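Local coordinates for mannan endo-1,6-alpha-mannosidase (Chaetomium thermophilum, PDB 6RY0), which probably hydrolyses or transfers alpha-1,6-mannosidic linkages, as a calcium-binding family 76 glycosidase linked to placing GPI-anchored glycoproteins in the fungal cell wall, at residues 137-142 / 206-211. Sequence-based numbering, arbitrary orientation.
Sequences AMLAAE and GARLAR
Helix segments 137-142 and 206-211 run in nearly the same direction, their axes 26° apart and 10.9 Å at closest approach, with Met138 and Arg208 nearest in backbone register. Arg208 spans the gap and grips the Glu142 carboxylate side-on with two nitrogens: NE donates to OE2 over 2.8 Å, almost straight at 173°, while NH2 of Arg208 reaches OE1 of Glu142, also at 2.8 Å. Both oxygens lie close to the guanidinium plane, and NE meets the syn lone pair of OE2; the two flat groups are turned 30° against each other, and NH2 approaches OE1 from outside the carboxylate plane. A bend at chi3 carries the end of Arg208 across the Glu142 side chain at about a right angle. The third nitrogen, NH1, pairs with Asp204 one turn earlier on the same helix, so carboxylates from both helices flank the buried guanidinium and are likely to favour its charged state. The pair lies inside the helical (alpha/alpha) barrel of the glycosyl hydrolase 76 family, joining helices 127-142 and 196-213 away from the calcium site. An ordered water donates to Glu142 OE2 at 2.7 Å and to the Arg208 carbonyl oxygen, giving that carboxylate oxygen a second donor. Met138 lies over one guanidinium face, its CG 3.6 Å from Arg208 NE. Replacing Arg208 by a leucine would probably leave the buried Glu142 carboxylate, and that of Asp204, without their shared cation and the Met138 methylenes without their flat partner. Beyond CG, Met138 bends toward Leu209 and sets SD 3.6 Å from CD2 of Leu209. Leu139 CB sits at the guanidinium edge, 3.7 Å from Arg208 NH2, and Phe273 of helix 261-278 packs against both Glu142 and Arg208.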
loop_
_atom_site.group_PDB
_atom_site.type_symbol
_atom_site.label_atom_id
_atom_site.label_comp_id
_atom_site.label_asym_id
_atom_site.label_seq_id
_atom_site.Cartn_x
_atom_site.Cartn_y
_atom_site.Cartn_z
ATOM N N ALA A 137 -0.096 -0.629 9.724
ATOM C CA ALA A 137 -0.186 -0.211 11.112
ATOM C C ALA A 137 -0.574 1.279 11.215
ATOM O O ALA A 137 -1.401 1.663 12.049
ATOM C CB ALA A 137 1.138 -0.466 11.830
ATOM N N MET A 138 0.018 2.109 10.357
ATOM C CA MET A 138 -0.340 3.527 10.312
ATOM C C MET A 138 -1.825 3.698 10.024
ATOM O O MET A 138 -2.513 4.497 10.655
ATOM C CB MET A 138 0.506 4.232 9.257
ATOM C CG MET A 138 0.404 5.732 9.237
ATOM S SD MET A 138 1.103 6.557 10.663
ATOM C CE MET A 138 -0.350 7.158 11.522
ATOM N N LEU A 139 -2.328 2.915 9.066
ATOM C CA LEU A 139 -3.743 2.956 8.677
ATOM C C LEU A 139 -4.621 2.532 9.861
ATOM O O LEU A 139 -5.675 3.118 10.088
ATOM C CB LEU A 139 -3.966 2.010 7.485
ATOM C CG LEU A 139 -5.363 2.084 6.897
ATOM C CD1 LEU A 139 -5.658 3.459 6.276
ATOM C CD2 LEU A 139 -5.521 0.995 5.848
ATOM N N ALA A 140 -4.198 1.518 10.612
ATOM C CA ALA A 140 -4.952 1.108 11.788
ATOM C C ALA A 140 -5.058 2.248 12.794
ATOM O O ALA A 140 -6.115 2.488 13.357
ATOM C CB ALA A 140 -4.317 -0.144 12.383
ATOM N N ALA A 141 -3.969 2.996 13.009
ATOM C CA ALA A 141 -4.033 4.163 13.908
ATOM C C ALA A 141 -4.971 5.240 13.332
ATOM O O ALA A 141 -5.816 5.794 14.037
ATOM C CB ALA A 141 -2.640 4.726 14.175
ATOM N N GLU A 142 -4.824 5.542 12.043
ATOM C CA GLU A 142 -5.667 6.555 11.401
ATOM C C GLU A 142 -7.134 6.214 11.419
ATOM O O GLU A 142 -7.993 7.105 11.476
ATOM C CB GLU A 142 -5.223 6.722 9.932
ATOM C CG GLU A 142 -3.872 7.393 9.771
ATOM C CD GLU A 142 -3.242 7.177 8.410
ATOM O OE1 GLU A 142 -3.736 6.326 7.634
ATOM O OE2 GLU A 142 -2.205 7.844 8.120
ATOM N N GLY A 206 6.420 8.864 6.632
ATOM C CA GLY A 206 6.824 10.112 7.268
ATOM C C GLY A 206 5.739 11.173 7.222
ATOM O O GLY A 206 5.448 11.840 8.216
ATOM N N ALA A 207 5.113 11.321 6.065
ATOM C CA ALA A 207 4.060 12.325 5.908
ATOM C C ALA A 207 2.880 12.022 6.838
ATOM O O ALA A 207 2.300 12.906 7.457
ATOM C CB ALA A 207 3.631 12.367 4.474
ATOM N N ARG A 208 2.519 10.753 6.908
ATOM C CA ARG A 208 1.389 10.324 7.727
ATOM C C ARG A 208 1.704 10.407 9.208
ATOM O O ARG A 208 0.853 10.809 10.017
ATOM C CB ARG A 208 0.960 8.908 7.329
ATOM C CG ARG A 208 0.386 8.899 5.926
ATOM C CD ARG A 208 0.288 7.527 5.325
ATOM N NE ARG A 208 -0.746 6.728 5.941
ATOM C CZ ARG A 208 -0.979 5.468 5.597
ATOM N NH1 ARG A 208 -0.242 4.846 4.666
ATOM N NH2 ARG A 208 -1.958 4.800 6.191
ATOM N N LEU A 209 2.922 10.063 9.599
ATOM C CA LEU A 209 3.317 10.214 11.000
ATOM C C LEU A 209 3.344 11.668 11.393
ATOM O O LEU A 209 2.961 12.015 12.516
ATOM C CB LEU A 209 4.645 9.499 11.267
ATOM C CG LEU A 209 4.521 7.980 11.354
ATOM C CD1 LEU A 209 5.889 7.299 11.190
ATOM C CD2 LEU A 209 3.863 7.560 12.668
ATOM N N ALA A 210 3.801 12.534 10.500
ATOM C CA ALA A 210 3.751 13.976 10.776
ATOM C C ALA A 210 2.330 14.435 11.053
ATOM O O ALA A 210 2.059 15.110 12.038
ATOM C CB ALA A 210 4.322 14.766 9.616
ATOM N N ARG A 211 1.403 14.067 10.169
ATOM C CA ARG A 211 0.035 14.529 10.361
ATOM C C ARG A 211 -0.561 13.983 11.672
ATOM O O ARG A 211 -1.277 14.682 12.385
ATOM C CB ARG A 211 -0.851 14.172 9.171
ATOM C CG ARG A 211 -2.233 14.801 9.283
ATOM C CD ARG A 211 -3.135 14.441 8.141
ATOM N NE ARG A 211 -4.433 15.094 8.225
ATOM C CZ ARG A 211 -5.537 14.550 8.728
ATOM N NH1 ARG A 211 -5.535 13.346 9.258
ATOM N NH2 ARG A 211 -6.693 15.220 8.659
HETATM O O HOH W 1 -1.766 10.203 9.397
#